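Putative hemin storage protein (Bordetella bronchiseptica, PDB 6AU1) cleaves deacetylated poly-beta-1,6-N-acetylglucosamine, a biofilm polysaccharide, with the glycoside hydrolase domain that this chain represents, one part of a longer protein. Local coordinates at residues A[8-13]-A[34-39]; A[131-136]-A[176-181]; A[186-191]-A[199-204]; A[332-337]-A[342-347]. All coordinates share one frame; numbering follows the deposited sequence.

Contact 1: residues A[8-13]-A[34-39]; sequences RIVQVD and DRMKDL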
loop_
_atom_site.group_PDB
_atom_site.type_symbol
_atom_site.label_atom_id
_atom_site.label_comp_id
_atom_site.label_asym_id
_atom_site.label_seq_id
_atom_site.Cartn_x
_atom_site.Cartn_y
_atom_site.Cartn_z
ATOM N N ARG A 8 1.843 -3.439 -15.660
ATOM C CA ARG A 8 2.640 -4.570 -15.229
ATOM C C ARG A 8 3.619 -3.982 -14.253
ATOM O O ARG A 8 4.482 -3.206 -14.648
ATOM C CB ARG A 8 3.352 -5.240 -16.413
ATOM C CG ARG A 8 2.405 -5.754 -17.500
ATOM C CD ARG A 8 1.657 -6.989 -17.011
ATOM N NE ARG A 8 0.443 -7.288 -17.781
ATOM C CZ ARG A 8 0.440 -7.889 -18.961
ATOM N NH1 ARG A 8 1.590 -8.228 -19.522
ATOM N NH2 ARG A 8 -0.700 -8.132 -19.589
ATOM N N ILE A 9 3.458 -4.279 -12.969
ATOM C CA ILE A 9 4.221 -3.513 -11.996
ATOM C C ILE A 9 5.133 -4.366 -11.140
ATOM O O ILE A 9 4.937 -5.568 -10.985
ATOM C CB ILE A 9 3.286 -2.671 -11.090
ATOM C CG1 ILE A 9 2.432 -3.561 -10.180
ATOM C CG2 ILE A 9 2.381 -1.764 -11.951
ATOM C CD1 ILE A 9 3.066 -3.863 -8.807
ATOM N N VAL A 10 6.154 -3.716 -10.596
ATOM C CA VAL A 10 7.086 -4.355 -9.683
ATOM C C VAL A 10 7.162 -3.482 -8.451
ATOM O O VAL A 10 7.411 -2.283 -8.558
ATOM C CB VAL A 10 8.504 -4.515 -10.302
ATOM C CG1 VAL A 10 9.457 -5.175 -9.289
ATOM C CG2 VAL A 10 8.456 -5.318 -11.601
ATOM N N GLN A 11 6.920 -4.059 -7.279
ATOM C CA GLN A 11 7.034 -3.291 -6.040
ATOM C C GLN A 11 8.387 -3.587 -5.396
ATOM O O GLN A 11 8.791 -4.741 -5.272
ATOM C CB GLN A 11 5.880 -3.613 -5.095
ATOM C CG GLN A 11 5.842 -2.744 -3.832
ATOM C CD GLN A 11 4.502 -2.830 -3.129
ATOM O OE1 GLN A 11 3.456 -2.784 -3.766
ATOM N NE2 GLN A 11 4.527 -2.950 -1.814
ATOM N N VAL A 12 9.082 -2.529 -4.991
ATOM C CA VAL A 12 10.487 -2.630 -4.602
ATOM C C VAL A 12 10.757 -2.034 -3.227
ATOM O O VAL A 12 10.329 -0.910 -2.937
ATOM C CB VAL A 12 11.378 -1.911 -5.639
ATOM C CG1 VAL A 12 12.820 -1.807 -5.156
ATOM C CG2 VAL A 12 11.298 -2.631 -6.996
ATOM N N ASP A 13 11.480 -2.786 -2.391
ATOM C CA ASP A 13 11.866 -2.324 -1.063
ATOM C C ASP A 13 13.164 -1.543 -1.107
ATOM O O ASP A 13 14.183 -2.079 -1.530
ATOM C CB ASP A 13 12.042 -3.508 -0.104
ATOM C CG ASP A 13 10.794 -4.321 0.041
ATOM O OD1 ASP A 13 9.863 -3.843 0.732
ATOM O OD2 ASP A 13 10.741 -5.442 -0.521
ATOM N N ASP A 34 19.434 -2.748 -13.566
ATOM C CA ASP A 34 19.631 -3.706 -14.655
ATOM C C ASP A 34 18.424 -4.623 -14.849
ATOM O O ASP A 34 18.021 -4.897 -15.983
ATOM C CB ASP A 34 20.879 -4.557 -14.420
ATOM C CG ASP A 34 22.162 -3.779 -14.629
ATOM O OD1 ASP A 34 22.100 -2.672 -15.206
ATOM O OD2 ASP A 34 23.232 -4.278 -14.221
ATOM N N ARG A 35 17.866 -5.110 -13.747
ATOM C CA ARG A 35 16.707 -5.991 -13.815
ATOM C C ARG A 35 15.475 -5.262 -14.336
ATOM O O ARG A 35 14.716 -5.812 -15.132
ATOM C CB ARG A 35 16.404 -6.591 -12.439
ATOM C CG ARG A 35 17.331 -7.720 -12.044
ATOM C CD ARG A 35 17.156 -8.064 -10.563
ATOM N NE ARG A 35 15.805 -8.517 -10.232
ATOM C CZ ARG A 35 15.356 -9.745 -10.487
ATOM N NH1 ARG A 35 16.141 -10.628 -11.093
ATOM N NH2 ARG A 35 14.117 -10.093 -10.152
ATOM N N MET A 36 15.266 -4.029 -13.885
ATOM C CA MET A 36 14.094 -3.282 -14.340
ATOM C C MET A 36 14.217 -2.861 -15.807
ATOM O O MET A 36 13.221 -2.832 -16.534
ATOM C CB MET A 36 13.850 -2.071 -13.438
ATOM C CG MET A 36 13.480 -2.447 -11.986
ATOM S SD MET A 36 12.025 -3.521 -11.830
ATOM C CE MET A 36 12.760 -5.146 -11.678
ATOM N N LYS A 37 15.434 -2.552 -16.256
ATOM C CA LYS A 37 15.640 -2.236 -17.665
ATOM C C LYS A 37 15.282 -3.456 -18.509
ATOM O O LYS A 37 14.644 -3.339 -19.558
ATOM C CB LYS A 37 17.091 -1.789 -17.912
ATOM C CG LYS A 37 17.438 -1.482 -19.354
ATOM C CD LYS A 37 18.767 -0.724 -19.460
ATOM C CE LYS A 37 19.865 -1.385 -18.633
ATOM N NZ LYS A 37 21.190 -0.713 -18.810
ATOM N N ASP A 38 15.652 -4.632 -18.011
ATOM C CA ASP A 38 15.432 -5.891 -18.713
ATOM C C ASP A 38 13.957 -6.291 -18.731
ATOM O O ASP A 38 13.422 -6.728 -19.753
ATOM C CB ASP A 38 16.273 -6.990 -18.054
ATOM C CG ASP A 38 16.179 -8.317 -18.776
ATOM O OD1 ASP A 38 15.904 -8.320 -19.995
ATOM O OD2 ASP A 38 16.394 -9.360 -18.122
ATOM N N LEU A 39 13.309 -6.133 -17.587
ATOM C CA LEU A 39 11.941 -6.580 -17.390
ATOM C C LEU A 39 10.942 -5.599 -17.996
ATOM O O LEU A 39 9.852 -5.992 -18.429
ATOM C CB LEU A 39 11.677 -6.765 -15.897
ATOM C CG LEU A 39 10.597 -7.740 -15.462
ATOM C CD1 LEU A 39 10.909 -9.147 -15.953
ATOM C CD2 LEU A 39 10.471 -7.714 -13.947
#

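Contact 2: residues A[131-136]-A[176-181]; sequences SPFHPD and LATYQG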
loop_
_atom_site.group_PDB
_atom_site.type_symbol
_atom_site.label_atom_id
_atom_site.label_comp_id
_atom_site.label_asym_id
_atom_site.label_seq_id
_atom_site.Cartn_x
_atom_site.Cartn_y
_atom_site.Cartn_z
ATOM N N SER A 131 -4.134 8.614 14.242
ATOM C CA SER A 131 -5.559 8.835 14.005
ATOM C C SER A 131 -5.812 9.945 12.994
ATOM O O SER A 131 -5.505 11.107 13.255
ATOM C CB SER A 131 -6.274 9.189 15.305
ATOM O OG SER A 131 -7.646 9.452 15.042
ATOM N N PRO A 132 -6.403 9.606 11.838
ATOM C CA PRO A 132 -6.672 10.667 10.860
ATOM C C PRO A 132 -7.836 11.563 11.295
ATOM O O PRO A 132 -8.136 12.536 10.610
ATOM C CB PRO A 132 -7.016 9.888 9.585
ATOM C CG PRO A 132 -7.641 8.621 10.106
ATOM C CD PRO A 132 -6.879 8.288 11.377
ATOM N N PHE A 133 -8.471 11.234 12.420
ATOM C CA PHE A 133 -9.507 12.088 12.999
ATOM C C PHE A 133 -8.939 13.196 13.897
ATOM O O PHE A 133 -9.646 14.146 14.236
ATOM C CB PHE A 133 -10.504 11.233 13.798
ATOM C CG PHE A 133 -11.194 10.186 12.968
ATOM C CD1 PHE A 133 -12.333 10.504 12.234
ATOM C CD2 PHE A 133 -10.700 8.894 12.904
ATOM C CE1 PHE A 133 -12.975 9.547 11.458
ATOM C CE2 PHE A 133 -11.334 7.931 12.134
ATOM C CZ PHE A 133 -12.470 8.260 11.407
ATOM N N HIS A 134 -7.671 13.072 14.289
ATOM C CA HIS A 134 -7.032 14.079 15.136
ATOM C C HIS A 134 -6.384 15.155 14.266
ATOM O O HIS A 134 -5.588 14.843 13.386
ATOM C CB HIS A 134 -5.982 13.439 16.044
ATOM C CG HIS A 134 -5.573 14.310 17.191
ATOM N ND1 HIS A 134 -4.789 15.434 17.033
ATOM C CD2 HIS A 134 -5.848 14.226 18.516
ATOM C CE1 HIS A 134 -4.599 16.004 18.211
ATOM N NE2 HIS A 134 -5.233 15.292 19.127
ATOM N N PRO A 135 -6.741 16.427 14.497
ATOM C CA PRO A 135 -6.237 17.518 13.654
ATOM C C PRO A 135 -4.711 17.628 13.620
ATOM O O PRO A 135 -4.175 18.007 12.574
ATOM C CB PRO A 135 -6.855 18.773 14.285
ATOM C CG PRO A 135 -7.332 18.346 15.644
ATOM C CD PRO A 135 -7.695 16.907 15.511
ATOM N N ASP A 136 -4.020 17.305 14.713
ATOM C CA ASP A 136 -2.554 17.405 14.703
ATOM C C ASP A 136 -1.922 16.250 13.921
ATOM O O ASP A 136 -0.945 16.447 13.196
ATOM C CB ASP A 136 -1.995 17.448 16.122
ATOM C CG ASP A 136 -2.408 18.699 16.872
ATOM O OD1 ASP A 136 -2.495 19.775 16.244
ATOM O OD2 ASP A 136 -2.653 18.597 18.087
ATOM N N LEU A 176 -14.835 9.821 17.783
ATOM C CA LEU A 176 -16.215 9.767 18.256
ATOM C C LEU A 176 -16.938 11.056 17.880
ATOM O O LEU A 176 -18.085 11.021 17.443
ATOM C CB LEU A 176 -16.280 9.541 19.775
ATOM C CG LEU A 176 -15.683 8.231 20.310
ATOM C CD1 LEU A 176 -15.779 8.178 21.837
ATOM C CD2 LEU A 176 -16.352 7.011 19.691
ATOM N N ALA A 177 -16.254 12.188 18.023
ATOM C CA ALA A 177 -16.866 13.473 17.688
ATOM C C ALA A 177 -17.191 13.541 16.202
ATOM O O ALA A 177 -18.204 14.124 15.805
ATOM C CB ALA A 177 -15.956 14.627 18.092
ATOM N N THR A 178 -16.336 12.932 15.383
ATOM C CA THR A 178 -16.568 12.893 13.943
ATOM C C THR A 178 -17.794 12.035 13.602
ATOM O O THR A 178 -18.595 12.411 12.746
ATOM C CB THR A 178 -15.332 12.364 13.187
ATOM O OG1 THR A 178 -14.204 13.203 13.473
ATOM C CG2 THR A 178 -15.583 12.356 11.690
ATOM N N TYR A 179 -17.941 10.891 14.273
ATOM C CA TYR A 179 -19.096 10.021 14.040
ATOM C C TYR A 179 -20.386 10.741 14.407
ATOM O O TYR A 179 -21.410 10.553 13.757
ATOM C CB TYR A 179 -18.992 8.715 14.841
ATOM C CG TYR A 179 -17.680 7.985 14.680
ATOM C CD1 TYR A 179 -16.956 8.051 13.492
ATOM C CD2 TYR A 179 -17.156 7.235 15.726
ATOM C CE1 TYR A 179 -15.733 7.381 13.354
ATOM C CE2 TYR A 179 -15.945 6.568 15.601
ATOM C CZ TYR A 179 -15.242 6.639 14.421
ATOM O OH TYR A 179 -14.041 5.966 14.327
ATOM N N GLN A 180 -20.327 11.563 15.449
ATOM C CA GLN A 180 -21.493 12.329 15.887
ATOM C C GLN A 180 -21.900 13.272 14.760
ATOM O O GLN A 180 -23.090 13.453 14.472
ATOM C CB GLN A 180 -21.173 13.088 17.175
ATOM C CG GLN A 180 -22.350 13.789 17.828
ATOM C CD GLN A 180 -22.007 14.281 19.225
ATOM O OE1 GLN A 180 -20.874 14.681 19.494
ATOM N NE2 GLN A 180 -22.980 14.237 20.123
ATOM N N GLY A 181 -20.893 13.843 14.107
ATOM C CA GLY A 181 -21.099 14.665 12.931
ATOM C C GLY A 181 -21.775 13.940 11.782
ATOM O O GLY A 181 -22.433 14.575 10.958
#

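Contact 3: residues A[186-191]-A[199-204]; sequences PDIAAI and QQWSKG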
loop_
_atom_site.group_PDB
_atom_site.type_symbol
_atom_site.label_atom_id
_atom_site.label_comp_id
_atom_site.label_asym_id
_atom_site.label_seq_id
_atom_site.Cartn_x
_atom_site.Cartn_y
_atom_site.Cartn_z
ATOM N N PRO A 186 -21.984 9.001 19.544
ATOM C CA PRO A 186 -20.539 8.946 19.810
ATOM C C PRO A 186 -20.206 7.809 20.779
ATOM O O PRO A 186 -19.636 8.017 21.853
ATOM C CB PRO A 186 -20.249 10.314 20.429
ATOM C CG PRO A 186 -21.528 10.648 21.146
ATOM C CD PRO A 186 -22.648 10.073 20.306
ATOM N N ASP A 187 -20.564 6.598 20.372
ATOM C CA ASP A 187 -20.610 5.453 21.264
ATOM C C ASP A 187 -20.514 4.209 20.405
ATOM O O ASP A 187 -21.495 3.799 19.790
ATOM C CB ASP A 187 -21.912 5.483 22.076
ATOM C CG ASP A 187 -22.056 4.315 23.046
ATOM O OD1 ASP A 187 -21.353 3.297 22.919
ATOM O OD2 ASP A 187 -22.917 4.423 23.948
ATOM N N ILE A 188 -19.329 3.617 20.339
ATOM C CA ILE A 188 -19.127 2.488 19.441
ATOM C C ILE A 188 -19.953 1.267 19.862
ATOM O O ILE A 188 -20.454 0.532 19.011
ATOM C CB ILE A 188 -17.632 2.159 19.339
ATOM C CG1 ILE A 188 -16.965 3.256 18.497
ATOM C CG2 ILE A 188 -17.407 0.792 18.686
ATOM C CD1 ILE A 188 -15.468 3.161 18.417
ATOM N N ALA A 189 -20.143 1.055 21.162
ATOM C CA ALA A 189 -21.016 -0.046 21.578
ATOM C C ALA A 189 -22.431 0.130 21.017
ATOM O O ALA A 189 -23.043 -0.826 20.525
ATOM C CB ALA A 189 -21.055 -0.159 23.099
ATOM N N ALA A 190 -22.949 1.355 21.081
ATOM C CA ALA A 190 -24.294 1.639 20.586
ATOM C C ALA A 190 -24.380 1.474 19.064
ATOM O O ALA A 190 -25.370 0.963 18.532
ATOM C CB ALA A 190 -24.721 3.044 20.999
ATOM N N ILE A 191 -23.342 1.916 18.366
ATOM C CA ILE A 191 -23.283 1.745 16.924
ATOM C C ILE A 191 -23.283 0.261 16.556
ATOM O O ILE A 191 -24.066 -0.177 15.717
ATOM C CB ILE A 191 -22.030 2.426 16.340
ATOM C CG1 ILE A 191 -22.153 3.948 16.470
ATOM C CG2 ILE A 191 -21.832 2.005 14.904
ATOM C CD1 ILE A 191 -20.866 4.698 16.121
ATOM N N GLN A 199 -23.626 -0.715 9.779
ATOM C CA GLN A 199 -23.390 -0.638 8.337
ATOM C C GLN A 199 -23.019 0.779 7.902
ATOM O O GLN A 199 -22.088 0.976 7.117
ATOM C CB GLN A 199 -24.633 -1.121 7.574
ATOM C CG GLN A 199 -24.729 -0.636 6.136
ATOM C CD GLN A 199 -23.731 -1.312 5.220
ATOM O OE1 GLN A 199 -23.138 -2.332 5.574
ATOM N NE2 GLN A 199 -23.536 -0.744 4.031
ATOM N N GLN A 200 -23.746 1.766 8.412
ATOM C CA GLN A 200 -23.485 3.162 8.064
ATOM C C GLN A 200 -22.117 3.592 8.552
ATOM O O GLN A 200 -21.392 4.329 7.871
ATOM C CB GLN A 200 -24.563 4.072 8.659
ATOM C CG GLN A 200 -25.919 3.909 7.999
ATOM C CD GLN A 200 -27.010 4.630 8.759
ATOM O OE1 GLN A 200 -26.769 5.184 9.833
ATOM N NE2 GLN A 200 -28.215 4.635 8.205
ATOM N N TRP A 201 -21.768 3.124 9.744
ATOM C CA TRP A 201 -20.483 3.439 10.352
ATOM C C TRP A 201 -19.331 2.837 9.549
ATOM O O TRP A 201 -18.328 3.520 9.275
ATOM C CB TRP A 201 -20.462 2.939 11.799
ATOM C CG TRP A 201 -19.231 3.329 12.585
ATOM C CD1 TRP A 201 -18.698 4.578 12.713
ATOM C CD2 TRP A 201 -18.423 2.460 13.390
ATOM N NE1 TRP A 201 -17.588 4.535 13.530
ATOM C CE2 TRP A 201 -17.403 3.248 13.961
ATOM C CE3 TRP A 201 -18.470 1.092 13.687
ATOM C CZ2 TRP A 201 -16.426 2.713 14.805
ATOM C CZ3 TRP A 201 -17.490 0.556 14.519
ATOM C CH2 TRP A 201 -16.489 1.367 15.074
ATOM N N SER A 202 -19.473 1.567 9.167
ATOM C CA SER A 202 -18.472 0.906 8.330
ATOM C C SER A 202 -18.237 1.679 7.032
ATOM O O SER A 202 -17.093 1.988 6.691
ATOM C CB SER A 202 -18.886 -0.532 8.013
ATOM O OG SER A 202 -17.987 -1.125 7.086
ATOM N N LYS A 203 -19.314 2.006 6.324
ATOM C CA LYS A 203 -19.200 2.734 5.057
ATOM C C LYS A 203 -18.616 4.127 5.266
ATOM O O LYS A 203 -17.831 4.609 4.446
ATOM C CB LYS A 203 -20.558 2.827 4.366
ATOM C CG LYS A 203 -20.994 1.518 3.727
ATOM C CD LYS A 203 -20.008 1.108 2.635
ATOM C CE LYS A 203 -20.475 -0.133 1.887
ATOM N NZ LYS A 203 -19.561 -0.469 0.755
ATOM N N GLY A 204 -18.992 4.766 6.373
ATOM C CA GLY A 204 -18.479 6.081 6.706
ATOM C C GLY A 204 -16.971 6.084 6.911
ATOM O O GLY A 204 -16.265 6.986 6.435
#

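Contact 4: residues A[332-337]-A[342-347]; sequences YGYYPD and NHPDAE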
loop_
_atom_site.group_PDB
_atom_site.type_symbol
_atom_site.label_atom_id
_atom_site.label_comp_id
_atom_site.label_asym_id
_atom_site.label_seq_id
_atom_site.Cartn_x
_atom_site.Cartn_y
_atom_site.Cartn_z
ATOM N N TYR A 332 -1.346 -6.750 -13.635
ATOM C CA TYR A 332 -0.807 -7.522 -12.522
ATOM C C TYR A 332 0.638 -7.139 -12.283
ATOM O O TYR A 332 1.189 -6.298 -12.987
ATOM C CB TYR A 332 -0.940 -9.040 -12.765
ATOM C CG TYR A 332 -0.434 -9.518 -14.108
ATOM C CD1 TYR A 332 0.926 -9.686 -14.341
ATOM C CD2 TYR A 332 -1.321 -9.814 -15.137
ATOM C CE1 TYR A 332 1.390 -10.119 -15.579
ATOM C CE2 TYR A 332 -0.866 -10.254 -16.378
ATOM C CZ TYR A 332 0.495 -10.399 -16.581
ATOM O OH TYR A 332 0.955 -10.827 -17.798
ATOM N N GLY A 333 1.237 -7.748 -11.275
ATOM C CA GLY A 333 2.609 -7.429 -10.923
ATOM C C GLY A 333 3.035 -8.277 -9.751
ATOM O O GLY A 333 2.331 -9.223 -9.377
ATOM N N TYR A 334 4.182 -7.963 -9.162
ATOM C CA TYR A 334 4.621 -8.762 -8.029
ATOM C C TYR A 334 5.395 -7.927 -7.017
ATOM O O TYR A 334 5.936 -6.860 -7.327
ATOM C CB TYR A 334 5.475 -9.961 -8.489
ATOM C CG TYR A 334 6.813 -9.571 -9.079
ATOM C CD1 TYR A 334 7.917 -9.333 -8.257
ATOM C CD2 TYR A 334 6.982 -9.446 -10.453
ATOM C CE1 TYR A 334 9.143 -8.963 -8.794
ATOM C CE2 TYR A 334 8.202 -9.079 -11.000
ATOM C CZ TYR A 334 9.282 -8.844 -10.166
ATOM O OH TYR A 334 10.501 -8.475 -10.694
ATOM N N TYR A 335 5.424 -8.460 -5.800
ATOM C CA TYR A 335 6.158 -7.900 -4.674
ATOM C C TYR A 335 6.744 -9.083 -3.911
ATOM O O TYR A 335 6.040 -10.060 -3.683
ATOM C CB TYR A 335 5.228 -7.074 -3.769
ATOM C CG TYR A 335 5.900 -6.581 -2.508
ATOM C CD1 TYR A 335 7.010 -5.747 -2.576
ATOM C CD2 TYR A 335 5.420 -6.935 -1.248
ATOM C CE1 TYR A 335 7.634 -5.285 -1.409
ATOM C CE2 TYR A 335 6.033 -6.481 -0.085
ATOM C CZ TYR A 335 7.145 -5.657 -0.174
ATOM O OH TYR A 335 7.759 -5.210 0.985
ATOM N N PRO A 336 8.034 -9.025 -3.522
ATOM C CA PRO A 336 9.076 -8.022 -3.730
ATOM C C PRO A 336 10.039 -8.422 -4.840
ATOM O O PRO A 336 10.064 -9.584 -5.252
ATOM C CB PRO A 336 9.799 -8.015 -2.381
ATOM C CG PRO A 336 9.797 -9.511 -2.016
ATOM C CD PRO A 336 8.512 -10.101 -2.631
ATOM N N ASP A 337 10.834 -7.478 -5.314
ATOM C CA ASP A 337 11.922 -7.839 -6.207
ATOM C C ASP A 337 13.180 -8.079 -5.383
ATOM O O ASP A 337 13.692 -7.164 -4.720
ATOM C CB ASP A 337 12.158 -6.761 -7.255
ATOM C CG ASP A 337 13.019 -7.261 -8.394
ATOM O OD1 ASP A 337 12.519 -8.108 -9.157
ATOM O OD2 ASP A 337 14.192 -6.851 -8.489
ATOM N N ASN A 342 18.598 -12.347 -7.621
ATOM C CA ASN A 342 18.001 -12.544 -8.939
ATOM C C ASN A 342 16.688 -13.302 -8.860
ATOM O O ASN A 342 16.444 -14.239 -9.623
ATOM C CB ASN A 342 18.977 -13.273 -9.867
ATOM C CG ASN A 342 20.266 -12.504 -10.067
ATOM O OD1 ASN A 342 21.360 -13.030 -9.854
ATOM N ND2 ASN A 342 20.143 -11.242 -10.466
ATOM N N HIS A 343 15.843 -12.900 -7.918
ATOM C CA HIS A 343 14.539 -13.505 -7.794
ATOM C C HIS A 343 13.425 -12.461 -7.727
ATOM O O HIS A 343 13.508 -11.524 -6.944
ATOM C CB HIS A 343 14.459 -14.400 -6.575
ATOM C CG HIS A 343 13.211 -15.211 -6.554
ATOM N ND1 HIS A 343 12.001 -14.687 -6.154
ATOM C CD2 HIS A 343 12.960 -16.474 -6.970
ATOM C CE1 HIS A 343 11.065 -15.607 -6.286
ATOM N NE2 HIS A 343 11.620 -16.702 -6.778
ATOM N N PRO A 344 12.360 -12.640 -8.531
ATOM C CA PRO A 344 12.160 -13.783 -9.431
ATOM C C PRO A 344 13.104 -13.767 -10.627
ATOM O O PRO A 344 13.766 -12.762 -10.889
ATOM C CB PRO A 344 10.699 -13.629 -9.882
ATOM C CG PRO A 344 10.387 -12.176 -9.715
ATOM C CD PRO A 344 11.209 -11.718 -8.527
ATOM N N ASP A 345 13.179 -14.894 -11.323
ATOM C CA ASP A 345 14.035 -15.041 -12.491
ATOM C C ASP A 345 13.516 -14.150 -13.621
ATOM O O ASP A 345 12.442 -14.395 -14.177
ATOM C CB ASP A 345 14.078 -16.514 -12.908
ATOM C CG ASP A 345 14.978 -16.777 -14.116
ATOM O OD1 ASP A 345 15.444 -15.829 -14.779
ATOM O OD2 ASP A 345 15.201 -17.963 -14.407
ATOM N N ALA A 346 14.285 -13.112 -13.938
ATOM C CA ALA A 346 13.912 -12.133 -14.955
ATOM C C ALA A 346 13.721 -12.770 -16.324
ATOM O O ALA A 346 12.772 -12.445 -17.036
ATOM C CB ALA A 346 14.960 -11.032 -15.034
ATOM N N GLU A 347 14.628 -13.672 -16.688
ATOM C CA GLU A 347 14.549 -14.368 -17.963
ATOM C C GLU A 347 13.231 -15.121 -18.106
ATOM O O GLU A 347 12.625 -15.133 -19.176
ATOM C CB GLU A 347 15.727 -15.336 -18.122
HETATM O O HOH W 1 11.445 -12.274 -4.280
#

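Contact 1: residues A[8-13]-A[34-39]
Val-10 and Met-36 reach toward each other tip to tip, and their meeting is wholly apolar. The thioether sulfur SD of Met-36 lies 4.0 Å from Val-10 CB and is about as near to both methyls, so it sits over the branch point of the valine. Met-36 turns there because its chain is bent at both chi2 (-57°) and chi3 (97°), which carries the methyl CE round to Val-10 CG1 at 4.1 Å. A flexible, unbranched side chain suits this place, since it can curl to follow a rigid beta-branched surface. One turn further along the helix, Leu-39 adds a second apolar touch, its CD2 coming within 3.9 Å of Val-10 CG2. The pairing belongs to a TIM-barrel beta-alpha unit: strand 8-12, helix 22-39 and the parallel strand 43-47 follow one another, and the helix packs its apolar side on the outward face of the strand. Tyr-334 of the adjoining strand 332-335 and Met-353 of the last helix also touch Val-10, extending the apolar layer. Among the polar groups, Arg-35, beside Met-36 on the same helix, forms a salt bridge with Asp-337, and Asp-38 forms one with Arg-350 of helix 346-353.

Contact 2: residues A[131-136]-A[176-181]
Ser-131 OG is gripped by two groups, the backbone N of Phe-133 at 3.3 Å and the carboxylate of Asp-170; the first bond closes an ST turn and probably helps to set the backbone from which the phenyl ring reaches Thr-178 and Tyr-179. The ring has its CG anti to the carbonyl carbon (chi1 -60°), which points it at helix 173-181. Thr-178 OG1 lies at the ring edge, near its plane, 3.5 Å from Phe-133 CD1. The methyl CG2 of Thr-178 adds a contact of 3.8 Å with Phe-133 CE1. A threonine suits a partly exposed helical site here, because its hydroxyl bonds back to Glu-174 O while its methyl serves the aromatic neighbour. Tyr-179 forms a T-shaped (edge-to-face) pair with Phe-133, its edge directed at the phenyl face, with centroids 5.5 Å apart and planes at 78°. Its hydroxyl is bonded to Asp-170 O, so the same loop residue steadies both sides of the pair. Just beyond, His-134 ND1 accepts from Asp-136 N at 3.1 Å, nearly in the imidazole plane, which implies that ND1 carries no proton. A type I turn from Ser-131 to His-134, leading into the N-capped helix 135-151, thus presents Phe-133 to helix 173-181.

Contact 3: residues A[186-191]-A[199-204]
Ile-191 lays its CD1 methyl over one face of the Trp-201 indole in a CH-pi contact, 4.0 Å from the centroid of the five-membered ring and 7° off its normal. The methyl is thus almost directly above the pyrrole part, where the electron-rich face meets weakly polarised C-H groups. Plain apolar contacts complete the packing. Ile-191 CG2 presses against Trp-201 CB at 3.5 Å, so one isoleucine covers both the ring and its stem. Ile-188, one turn earlier, attends to the other end of the indole, with CD1 3.8 Å from Trp-201 CZ2 and CG2 3.8 Å from Trp-201 CH2. The indole gets there because CG stands anti to the backbone N (chi1 -174°), and its breadth lets it touch two isoleucines at once. A polar interaction fixes the helix that presents them: Asp-187, at the N-cap, accepts from Ala-190 N through OD1 at 3.1 Å, the donor lying well above the carboxylate plane. Helices 188-193 and 195-223 follow each other almost without a break, and Trp-201 packs between them. Tyr-179 of helix 173-181 meets the indole edge-to-face, while Lys-205 of its own helix makes a cation-pi contact.

Contact 4: residues A[332-337]-A[342-347]
Tyr-334 has CG placed between its backbone N and carbonyl carbon (chi1 68°), while Asp-337 swings CG anti to its backbone N (chi1 -165°); together these turns bring the phenol OH to the carboxylate, with Pro-344 over the tyrosine ring. The phenol OH donates to Asp-337 OD1 at 2.6 Å, reaching the oxygen on its anti side and somewhat out of the carboxylate plane. Arg-35 of helix 22-39 forms a salt bridge with the same oxygen and also bonds to Pro-344 O, so one guanidinium ties both segments together. Pro-344 lies over a face of the Tyr-334 ring: CG stands 3.8 Å from the ring centroid, 23° off the normal, in a CH-pi contact, and CD comes within 3.5 Å of Tyr-334 CE1. The compact, rigid pyrrolidine offers C-H groups to the ring face, and the cis peptide before it turns the chain sharply. A water joins the backbones, donating to Pro-336 O at 3.2 Å and more weakly to His-343 O; it also lies 3.1 Å from His-343 ND1. A sulfate, probably from the crystallisation liquor, sits beside the same imidazole. Asp-345 caps helix 346-353 with a weak bond to Glu-347 N. Strand 332-335 lies between strands 8-12 and 297-305 in the barrel, and the turn after it leads into that last helix, which packs beside helix 22-39.

All four contacts are buried, but they form two groups on opposite sides of the chain's centre. Contacts 1 and 4, with centres about 7 Å apart, share the barrel wall: their strands are neighbours in the sheet, and Asp-13 is hydrogen-bonded to Tyr-335 across them. There contact 1 is purely aliphatic and thioether packing, whereas contact 4 adds buried charge and a bridging water where the strand gives way to a loop. Contacts 2 and 3, centres about 13 Å apart, lie farther from the chain's centre among helices 135-151, 173-181, 188-193 and 195-223, and Leu-176 of contact 2 packs on Ile-188 of contact 3. Contact 2 pairs two aromatic rings edge to face, whereas contact 3 sets isoleucines against an indole.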